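Local atomic coordinates of probable starch synthase 4, chloroplastic/amyloplastic (Arabidopsis thaliana, PDB entry 6GNE), a protein that is probably a plastid starch synthase, with the GT-B fold of two Rossmann-like domains facing each other across a cleft. Residues I225-P231 and K256-N262; I220-N224 and H253-F257. The contacts are given in a common frame with arbitrary orientation. Numbering follows the deposited sequence.

Interaction 1. Residues I225-P231 and K256-N262; sequences IVTTVSP and KFIGILN. With AC1 (4,6-dideoxy-4-{[(1S,4R,5S,6S)-4,5,6-trihydroxy-3-(hydroxymethyl)cyclohex-2-en-1-yl]amino}-alpha-D-glucopyranose), chain C.
G259 lies so close to the chain at S230 that an ideal CB would sit 2.5 Å from S230 O, a clash that its lack of a side chain avoids. Strands 225-228 and 257-259 run parallel, axes 4.7 Å apart at 27°, pairing V226 with F257, T227 with I258 and T228 with G259. Backbone bonds alternate: V226 N to K256 O (3.1 Å), I258 N to V226 O (3.1 Å), T228 N to I258 O (3.2 Å) and I260 N to T228 O (2.8 Å). Past the strands, N262 N still reaches V229 O (3.2 Å). V226 (t) sets CG1 3.9 Å from CD1 of F257 (t). On the opposite face T227 CG2 lies 4.1 Å from I258 CG2. At the C-terminal ends, where Rossmann-like domains place ligands, N262 OD1 accepts a 2.7 Å hydrogen bond from AC1 O6B, and V229 CG1 stands 3.4 Å from O6B. S230 (p) N-caps helix 231-238 through Y233 N and also bonds P398 O. Strand 225-228 pairs on its other side with 169-174; helix 231-238 packs on T228 and F257, and helix 484-499 on I225, I258 and I260.

Interaction 2. Residues I220-N224 and H253-F257; sequences IIFSN and HSKKF. With GLC (alpha-D-glucopyranose), chain D.
Residues 220-222 are the last turn of helix 215-222, and S223 (phi/psi -93/150) leaves helical geometry to lead toward the next strand. In the other segment, H253 (-97/31) follows helix 247-252 as the first residue to leave helical phi/psi, and 254-256 form a 3-10 turn in which F257 N bonds S254 O at 3.0 Å and K256 N more weakly H253 O at 3.4 Å. The backbones stay well apart, CA to CA 7.5 Å for I221-H253 and 7.0 Å for N224-K256, so side chains bridge the gap. K256 does most of this. Its CB points toward the helix end, and with chi1 p and the remaining torsions t the chain extends to bring NZ among three carbonyls: S223 O at 2.8 Å, and I220 O and I221 O at 3.0 Å each, these two bonds weak. The K256 ammonium thus gathers carbonyls at the C-terminal end of the helix, where they lack further helical NH donors. N224 O lies 3.8 Å from K256 CB. Beside the lysine, the H253 side chain (m) meets the helix through carbon atoms: CE1 is 3.8 Å from I221 CG1, and CB 4.3 Å from I220 CG2. The same helix end also meets sugar. F222 CE1 is 3.0 Å from GLC O5, and I221 O, already held by K256, weakly accepts GLC O2 at 3.5 Å; N224, whose OD1 accepts a hydrogen bond from I170 N, weakly bonds another GLC through ND2. W157 and D158 complete this surface glycan site, bordered by the C-terminal end of helix 215-222 within the beta-alpha-beta framework of the GT-B domain.

K256 and F257 belong to both contacts. K256 gives its backbone O to V226 in interaction 1 and its NZ to the helix-end carbonyls in interaction 2, so one residue fixes the start of strand 257-259 against both strand 225-228 and the helix 215-222 that precedes it. The two contacts, centres 11 Å apart, touch directly where V226 CG2 packs 3.6 Å from I220 O. They serve different glycan sites: N262, at the C-terminal end of interaction 1, meets AC1 in the cleft, its side chain about 6 Å from ADP, whereas I221, F222 and N224 of interaction 2 line a separate sugar site; the side chain of I220 is about 13 Å from AC1.

Interaction 1. Residues I225-P231 and K256-N262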
ATOM      1  N   ILE A 225     -15.406   0.582  13.077  1.00 41.83           N
ATOM      2  CA  ILE A 225     -15.017  -0.454  12.131  1.00 40.69           C
ATOM      3  C   ILE A 225     -13.501  -0.455  12.074  1.00 39.26           C
ATOM      4  O   ILE A 225     -12.894   0.602  11.890  1.00 38.68           O
ATOM      5  CB  ILE A 225     -15.567  -0.178  10.685  1.00 40.11           C
ATOM      6  CG1 ILE A 225     -17.093   0.007  10.672  1.00 41.87           C
ATOM      7  CG2 ILE A 225     -15.217  -1.309   9.729  1.00 38.46           C
ATOM      8  CD1 ILE A 225     -17.602   0.733   9.433  1.00 41.83           C
ATOM      9  N   VAL A 226     -12.886  -1.637  12.208  1.00 39.18           N
ATOM     10  CA  VAL A 226     -11.426  -1.763  12.078  1.00 37.58           C
ATOM     11  C   VAL A 226     -11.110  -2.821  11.067  1.00 36.67           C
ATOM     12  O   VAL A 226     -11.537  -3.963  11.227  1.00 37.92           O
ATOM     13  CB  VAL A 226     -10.753  -2.160  13.416  1.00 38.78           C
ATOM     14  CG1 VAL A 226      -9.230  -2.125  13.254  1.00 37.32           C
ATOM     15  CG2 VAL A 226     -11.255  -1.267  14.588  1.00 40.58           C
ATOM     16  N   THR A 227     -10.350  -2.478  10.023  1.00 35.76           N
ATOM     17  CA  THR A 227      -9.907  -3.497   9.040  1.00 34.79           C
ATOM     18  C   THR A 227      -8.408  -3.541   8.869  1.00 33.70           C
ATOM     19  O   THR A 227      -7.688  -2.620   9.243  1.00 32.54           O
ATOM     20  CB  THR A 227     -10.555  -3.340   7.633  1.00 34.03           C
ATOM     21  OG1 THR A 227      -9.855  -2.353   6.857  1.00 33.29           O
ATOM     22  CG2 THR A 227     -12.030  -2.968   7.748  1.00 35.63           C
ATOM     23  N   THR A 228      -7.959  -4.665   8.318  1.00 33.85           N
ATOM     24  CA  THR A 228      -6.649  -4.762   7.711  1.00 32.95           C
ATOM     25  C   THR A 228      -6.791  -5.398   6.337  1.00 32.33           C
ATOM     26  O   THR A 228      -7.889  -5.747   5.901  1.00 32.82           O
ATOM     27  CB  THR A 228      -5.616  -5.462   8.601  1.00 32.76           C
ATOM     28  OG1 THR A 228      -4.327  -5.297   8.022  1.00 31.48           O
ATOM     29  CG2 THR A 228      -5.917  -6.935   8.771  1.00 33.54           C
ATOM     30  N   VAL A 229      -5.669  -5.556   5.672  1.00 31.11           N
ATOM     31  CA  VAL A 229      -5.662  -5.631   4.229  1.00 31.19           C
ATOM     32  C   VAL A 229      -5.595  -7.065   3.620  1.00 31.53           C
ATOM     33  O   VAL A 229      -5.492  -7.199   2.371  1.00 30.08           O
ATOM     34  CB  VAL A 229      -4.582  -4.680   3.674  1.00 30.42           C
ATOM     35  CG1 VAL A 229      -5.009  -3.240   3.973  1.00 30.98           C
ATOM     36  CG2 VAL A 229      -3.206  -4.974   4.285  1.00 29.52           C
ATOM     37  N   SER A 230      -5.714  -8.108   4.464  1.00 32.03           N
ATOM     38  CA  SER A 230      -6.005  -9.462   3.950  1.00 33.13           C
ATOM     39  C   SER A 230      -6.530 -10.375   5.039  1.00 34.69           C
ATOM     40  O   SER A 230      -6.148 -10.225   6.179  1.00 36.43           O
ATOM     41  CB  SER A 230      -4.756 -10.102   3.315  1.00 32.01           C
ATOM     42  OG  SER A 230      -3.787 -10.424   4.303  1.00 32.49           O
ATOM     43  N   PRO A 231      -7.399 -11.330   4.695  1.00 36.70           N
ATOM     44  CA  PRO A 231      -7.872 -12.293   5.730  1.00 39.07           C
ATOM     45  C   PRO A 231      -6.732 -13.040   6.488  1.00 39.35           C
ATOM     46  O   PRO A 231      -6.780 -13.159   7.722  1.00 40.84           O
ATOM     47  CB  PRO A 231      -8.718 -13.301   4.926  1.00 38.92           C
ATOM     48  CG  PRO A 231      -9.100 -12.603   3.662  1.00 37.96           C
ATOM     49  CD  PRO A 231      -8.077 -11.531   3.395  1.00 36.67           C
ATOM     50  N   LYS A 256     -15.580  -6.397  15.619  1.00 51.72           N
ATOM     51  CA  LYS A 256     -15.542  -5.279  14.667  1.00 49.06           C
ATOM     52  C   LYS A 256     -14.279  -5.245  13.788  1.00 45.99           C
ATOM     53  O   LYS A 256     -14.141  -4.327  12.975  1.00 43.58           O
ATOM     54  CB  LYS A 256     -15.714  -3.931  15.385  1.00 49.80           C
ATOM     55  CG  LYS A 256     -14.516  -3.466  16.193  1.00 49.47           C
ATOM     56  CD  LYS A 256     -14.864  -2.286  17.111  1.00 50.15           C
ATOM     57  CE  LYS A 256     -13.597  -1.784  17.800  1.00 49.75           C
ATOM     58  NZ  LYS A 256     -13.824  -0.514  18.542  1.00 50.35           N
ATOM     59  N   PHE A 257     -13.403  -6.245  13.945  1.00 45.01           N
ATOM     60  CA  PHE A 257     -12.128  -6.350  13.223  1.00 43.25           C
ATOM     61  C   PHE A 257     -12.234  -7.375  12.123  1.00 42.94           C
ATOM     62  O   PHE A 257     -12.572  -8.520  12.366  1.00 43.70           O
ATOM     63  CB  PHE A 257     -10.989  -6.783  14.159  1.00 43.20           C
ATOM     64  CG  PHE A 257      -9.649  -6.954  13.479  1.00 40.55           C
ATOM     65  CD1 PHE A 257      -9.124  -5.963  12.664  1.00 39.04           C
ATOM     66  CD2 PHE A 257      -8.894  -8.106  13.696  1.00 40.27           C
ATOM     67  CE1 PHE A 257      -7.877  -6.131  12.057  1.00 37.69           C
ATOM     68  CE2 PHE A 257      -7.651  -8.259  13.119  1.00 38.50           C
ATOM     69  CZ  PHE A 257      -7.146  -7.281  12.281  1.00 37.45           C
ATOM     70  N   ILE A 258     -11.915  -6.980  10.908  1.00 43.64           N
ATOM     71  CA  ILE A 258     -11.981  -7.917   9.797  1.00 44.35           C
ATOM     72  C   ILE A 258     -10.897  -7.620   8.760  1.00 41.34           C
ATOM     73  O   ILE A 258     -10.559  -6.487   8.552  1.00 39.96           O
ATOM     74  CB  ILE A 258     -13.400  -7.947   9.190  1.00 46.30           C
ATOM     75  CG1 ILE A 258     -13.532  -9.095   8.184  1.00 47.54           C
ATOM     76  CG2 ILE A 258     -13.757  -6.600   8.581  1.00 45.92           C
ATOM     77  CD1 ILE A 258     -14.961  -9.571   8.026  1.00 50.18           C
ATOM     78  N   GLY A 259     -10.367  -8.670   8.149  1.00 40.70           N
ATOM     79  CA  GLY A 259      -9.356  -8.558   7.119  1.00 39.96           C
ATOM     80  C   GLY A 259      -9.990  -8.660   5.751  1.00 39.72           C
ATOM     81  O   GLY A 259     -10.719  -9.599   5.490  1.00 40.49           O
ATOM     82  N   ILE A 260      -9.700  -7.693   4.881  1.00 38.80           N
ATOM     83  CA  ILE A 260     -10.285  -7.627   3.543  1.00 38.78           C
ATOM     84  C   ILE A 260      -9.149  -7.426   2.547  1.00 36.73           C
ATOM     85  O   ILE A 260      -8.427  -6.412   2.611  1.00 34.10           O
ATOM     86  CB  ILE A 260     -11.259  -6.439   3.397  1.00 40.33           C
ATOM     87  CG1 ILE A 260     -12.482  -6.606   4.298  1.00 42.91           C
ATOM     88  CG2 ILE A 260     -11.716  -6.285   1.947  1.00 40.55           C
ATOM     89  CD1 ILE A 260     -13.306  -5.321   4.431  1.00 44.05           C
ATOM     90  N   LEU A 261      -9.038  -8.369   1.613  1.00 36.50           N
ATOM     91  CA  LEU A 261      -7.977  -8.357   0.604  1.00 35.55           C
ATOM     92  C   LEU A 261      -8.101  -7.127  -0.272  1.00 34.86           C
ATOM     93  O   LEU A 261      -9.154  -6.905  -0.869  1.00 34.75           O
ATOM     94  CB  LEU A 261      -8.031  -9.619  -0.269  1.00 35.51           C
ATOM     95  CG  LEU A 261      -6.815  -9.903  -1.159  1.00 34.81           C
ATOM     96  CD1 LEU A 261      -5.508 -10.116  -0.373  1.00 33.58           C
ATOM     97  CD2 LEU A 261      -7.141 -11.104  -2.041  1.00 35.10           C
ATOM     98  N   ASN A 262      -7.036  -6.322  -0.325  1.00 34.26           N
ATOM     99  CA  ASN A 262      -7.001  -5.176  -1.241  1.00 34.74           C
ATOM    100  C   ASN A 262      -7.274  -5.648  -2.697  1.00 35.82           C
ATOM    101  O   ASN A 262      -6.871  -6.756  -3.096  1.00 35.10           O
ATOM    102  CB  ASN A 262      -5.634  -4.491  -1.236  1.00 33.87           C
ATOM    103  CG  ASN A 262      -5.295  -3.795   0.060  1.00 34.05           C
ATOM    104  OD1 ASN A 262      -4.107  -3.612   0.356  1.00 34.19           O
ATOM    105  ND2 ASN A 262      -6.303  -3.330   0.798  1.00 33.51           N
TER
HETATM  106  C1  AC1 C   3       3.778   3.149   5.138  1.00 35.38           C
HETATM  107  O2  AC1 C   3       2.216   2.731   6.946  1.00 35.07           O
HETATM  108  C2  AC1 C   3       2.499   2.425   5.571  1.00 36.38           C
HETATM  109  C4A AC1 C   3       0.118  -3.513   1.919  1.00 31.44           C
HETATM  110  C3  AC1 C   3       2.591   0.913   5.309  1.00 35.52           C
HETATM  111  O3  AC1 C   3       1.335   0.342   5.686  1.00 35.84           O
HETATM  112  C4  AC1 C   3       2.929   0.658   3.837  1.00 34.55           C
HETATM  113  N4A AC1 C   3       2.968  -0.764   3.448  1.00 35.55           N
HETATM  114  C5  AC1 C   3       4.262   1.367   3.582  1.00 34.19           C
HETATM  115  O5  AC1 C   3       4.105   2.771   3.799  1.00 35.06           O
HETATM  116  C6  AC1 C   3       4.759   1.229   2.154  1.00 34.74           C
HETATM  117  C1B AC1 C   3       1.816  -1.675   3.516  1.00 33.90           C
HETATM  118  C2B AC1 C   3       2.181  -3.172   3.348  1.00 33.60           C
HETATM  119  O2B AC1 C   3       3.599  -3.426   3.396  1.00 33.02           O
HETATM  120  C3B AC1 C   3       1.593  -3.832   2.106  1.00 32.53           C
HETATM  121  O3B AC1 C   3       1.656  -5.239   2.324  1.00 33.96           O
HETATM  122  O4  AC1 C   3      -0.330  -4.086   0.689  1.00 29.01           O
HETATM  123  C5B AC1 C   3      -0.139  -2.037   1.968  1.00 30.56           C
HETATM  124  C7B AC1 C   3       0.668  -1.210   2.642  1.00 31.82           C
HETATM  125  C6B AC1 C   3      -1.369  -1.470   1.299  1.00 30.70           C
HETATM  126  O6B AC1 C   3      -2.560  -1.987   1.906  1.00 29.58           O

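Interaction 2. Residues I220-N224 and H253-F257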
ATOM      1  N   ILE A 220      -7.920   1.311  17.200  1.00 45.10           N
ATOM      2  CA  ILE A 220      -8.651   0.050  17.306  1.00 45.21           C
ATOM      3  C   ILE A 220      -9.805   0.229  18.294  1.00 46.14           C
ATOM      4  O   ILE A 220     -10.910  -0.215  18.064  1.00 45.47           O
ATOM      5  CB  ILE A 220      -7.756  -1.126  17.700  1.00 46.09           C
ATOM      6  CG1 ILE A 220      -6.777  -1.479  16.562  1.00 44.55           C
ATOM      7  CG2 ILE A 220      -8.578  -2.358  18.094  1.00 48.21           C
ATOM      8  CD1 ILE A 220      -5.486  -2.149  17.038  1.00 44.07           C
ATOM      9  N   ILE A 221      -9.530   0.904  19.394  1.00 47.31           N
ATOM     10  CA  ILE A 221     -10.513   1.080  20.466  1.00 49.62           C
ATOM     11  C   ILE A 221     -11.641   2.035  20.087  1.00 49.35           C
ATOM     12  O   ILE A 221     -12.803   1.727  20.219  1.00 49.32           O
ATOM     13  CB  ILE A 221      -9.798   1.481  21.767  1.00 51.62           C
ATOM     14  CG1 ILE A 221      -8.940   0.270  22.229  1.00 51.98           C
ATOM     15  CG2 ILE A 221     -10.789   1.859  22.869  1.00 54.35           C
ATOM     16  CD1 ILE A 221      -7.886   0.626  23.231  1.00 53.84           C
ATOM     17  N   PHE A 222     -11.279   3.192  19.576  1.00 49.56           N
ATOM     18  CA  PHE A 222     -12.248   4.264  19.292  1.00 49.95           C
ATOM     19  C   PHE A 222     -12.999   4.183  17.961  1.00 47.98           C
ATOM     20  O   PHE A 222     -13.886   4.975  17.733  1.00 50.17           O
ATOM     21  CB  PHE A 222     -11.557   5.635  19.444  1.00 50.42           C
ATOM     22  CG  PHE A 222     -11.295   6.000  20.866  1.00 53.02           C
ATOM     23  CD1 PHE A 222     -12.235   6.732  21.567  1.00 56.03           C
ATOM     24  CD2 PHE A 222     -10.135   5.602  21.533  1.00 53.63           C
ATOM     25  CE1 PHE A 222     -12.028   7.084  22.900  1.00 58.04           C
ATOM     26  CE2 PHE A 222      -9.945   5.912  22.873  1.00 56.02           C
ATOM     27  CZ  PHE A 222     -10.892   6.665  23.547  1.00 57.86           C
ATOM     28  N   SER A 223     -12.663   3.257  17.077  1.00 45.68           N
ATOM     29  CA  SER A 223     -13.297   3.204  15.767  1.00 43.94           C
ATOM     30  C   SER A 223     -14.465   2.261  15.820  1.00 44.04           C
ATOM     31  O   SER A 223     -14.435   1.311  16.559  1.00 44.32           O
ATOM     32  CB  SER A 223     -12.294   2.764  14.715  1.00 41.72           C
ATOM     33  OG  SER A 223     -11.206   3.680  14.666  1.00 41.18           O
ATOM     34  N   ASN A 224     -15.482   2.521  15.015  1.00 44.18           N
ATOM     35  CA  ASN A 224     -16.644   1.631  14.906  1.00 45.07           C
ATOM     36  C   ASN A 224     -16.381   0.427  13.993  1.00 43.82           C
ATOM     37  O   ASN A 224     -17.080  -0.598  14.101  1.00 44.27           O
ATOM     38  CB  ASN A 224     -17.847   2.413  14.362  1.00 46.11           C
ATOM     39  CG  ASN A 224     -18.177   3.605  15.213  1.00 47.96           C
ATOM     40  OD1 ASN A 224     -17.947   4.780  14.840  1.00 48.54           O
ATOM     41  ND2 ASN A 224     -18.666   3.316  16.390  1.00 49.44           N
ATOM     42  N   HIS A 253     -11.428  -6.964  20.768  1.00 54.79           N
ATOM     43  CA  HIS A 253     -12.291  -6.231  19.848  1.00 53.49           C
ATOM     44  C   HIS A 253     -12.505  -6.987  18.525  1.00 51.69           C
ATOM     45  O   HIS A 253     -12.729  -6.357  17.493  1.00 48.95           O
ATOM     46  CB  HIS A 253     -11.703  -4.835  19.589  1.00 52.49           C
ATOM     47  CG  HIS A 253     -11.807  -3.923  20.768  1.00 54.43           C
ATOM     48  ND1 HIS A 253     -10.722  -3.603  21.567  1.00 54.57           N
ATOM     49  CD2 HIS A 253     -12.876  -3.298  21.310  1.00 55.77           C
ATOM     50  CE1 HIS A 253     -11.120  -2.814  22.543  1.00 56.50           C
ATOM     51  NE2 HIS A 253     -12.421  -2.621  22.414  1.00 57.68           N
ATOM     52  N   SER A 254     -12.481  -8.323  18.563  1.00 52.25           N
ATOM     53  CA  SER A 254     -12.548  -9.102  17.335  1.00 51.49           C
ATOM     54  C   SER A 254     -13.854  -8.911  16.525  1.00 52.15           C
ATOM     55  O   SER A 254     -13.821  -8.887  15.305  1.00 49.77           O
ATOM     56  CB  SER A 254     -12.275 -10.581  17.594  1.00 51.77           C
ATOM     57  OG  SER A 254     -13.373 -11.151  18.220  1.00 54.68           O
ATOM     58  N   LYS A 255     -14.980  -8.749  17.207  1.00 55.93           N
ATOM     59  CA  LYS A 255     -16.286  -8.578  16.544  1.00 57.51           C
ATOM     60  C   LYS A 255     -16.314  -7.493  15.429  1.00 54.38           C
ATOM     61  O   LYS A 255     -17.021  -7.656  14.449  1.00 54.27           O
ATOM     62  CB  LYS A 255     -17.383  -8.205  17.547  1.00 62.40           C
ATOM     63  CG  LYS A 255     -17.862  -9.201  18.633  1.00 67.19           C
ATOM     64  CD  LYS A 255     -19.081  -8.541  19.329  1.00 71.70           C
ATOM     65  CE  LYS A 255     -19.163  -8.671  20.874  1.00 76.03           C
ATOM     66  NZ  LYS A 255     -19.756  -9.950  21.377  1.00 78.87           N
ATOM     67  N   LYS A 256     -15.580  -6.397  15.619  1.00 51.72           N
ATOM     68  CA  LYS A 256     -15.542  -5.279  14.667  1.00 49.06           C
ATOM     69  C   LYS A 256     -14.279  -5.245  13.788  1.00 45.99           C
ATOM     70  O   LYS A 256     -14.141  -4.327  12.975  1.00 43.58           O
ATOM     71  CB  LYS A 256     -15.714  -3.931  15.385  1.00 49.80           C
ATOM     72  CG  LYS A 256     -14.516  -3.466  16.193  1.00 49.47           C
ATOM     73  CD  LYS A 256     -14.864  -2.286  17.111  1.00 50.15           C
ATOM     74  CE  LYS A 256     -13.597  -1.784  17.800  1.00 49.75           C
ATOM     75  NZ  LYS A 256     -13.824  -0.514  18.542  1.00 50.35           N
ATOM     76  N   PHE A 257     -13.403  -6.245  13.945  1.00 45.01           N
ATOM     77  CA  PHE A 257     -12.128  -6.350  13.223  1.00 43.25           C
ATOM     78  C   PHE A 257     -12.234  -7.375  12.123  1.00 42.94           C
ATOM     79  O   PHE A 257     -12.572  -8.520  12.366  1.00 43.70           O
ATOM     80  CB  PHE A 257     -10.989  -6.783  14.159  1.00 43.20           C
ATOM     81  CG  PHE A 257      -9.649  -6.954  13.479  1.00 40.55           C
ATOM     82  CD1 PHE A 257      -9.124  -5.963  12.664  1.00 39.04           C
ATOM     83  CD2 PHE A 257      -8.894  -8.106  13.696  1.00 40.27           C
ATOM     84  CE1 PHE A 257      -7.877  -6.131  12.057  1.00 37.69           C
ATOM     85  CE2 PHE A 257      -7.651  -8.259  13.119  1.00 38.50           C
ATOM     86  CZ  PHE A 257      -7.146  -7.281  12.281  1.00 37.45           C
TER
HETATM   87  C1  GLC D   2     -15.518   5.494  22.083  1.00103.24           C
HETATM   88  C2  GLC D   2     -14.990   4.059  22.197  1.00101.11           C
HETATM   89  C3  GLC D   2     -15.023   3.559  23.639  1.00101.40           C
HETATM   90  C4  GLC D   2     -14.252   4.580  24.484  1.00104.50           C
HETATM   91  C5  GLC D   2     -15.048   5.897  24.420  1.00107.82           C
HETATM   92  C6  GLC D   2     -14.555   7.003  25.358  1.00110.27           C
HETATM   93  O2  GLC D   2     -15.723   3.163  21.369  1.00 99.69           O
HETATM   94  O3  GLC D   2     -14.450   2.249  23.766  1.00 93.97           O
HETATM   95  O4  GLC D   2     -13.974   4.112  25.818  1.00 95.79           O
HETATM   96  O5  GLC D   2     -14.970   6.368  23.067  1.00106.15           O
HETATM   97  O6  GLC D   2     -14.884   8.313  24.856  1.00104.07           O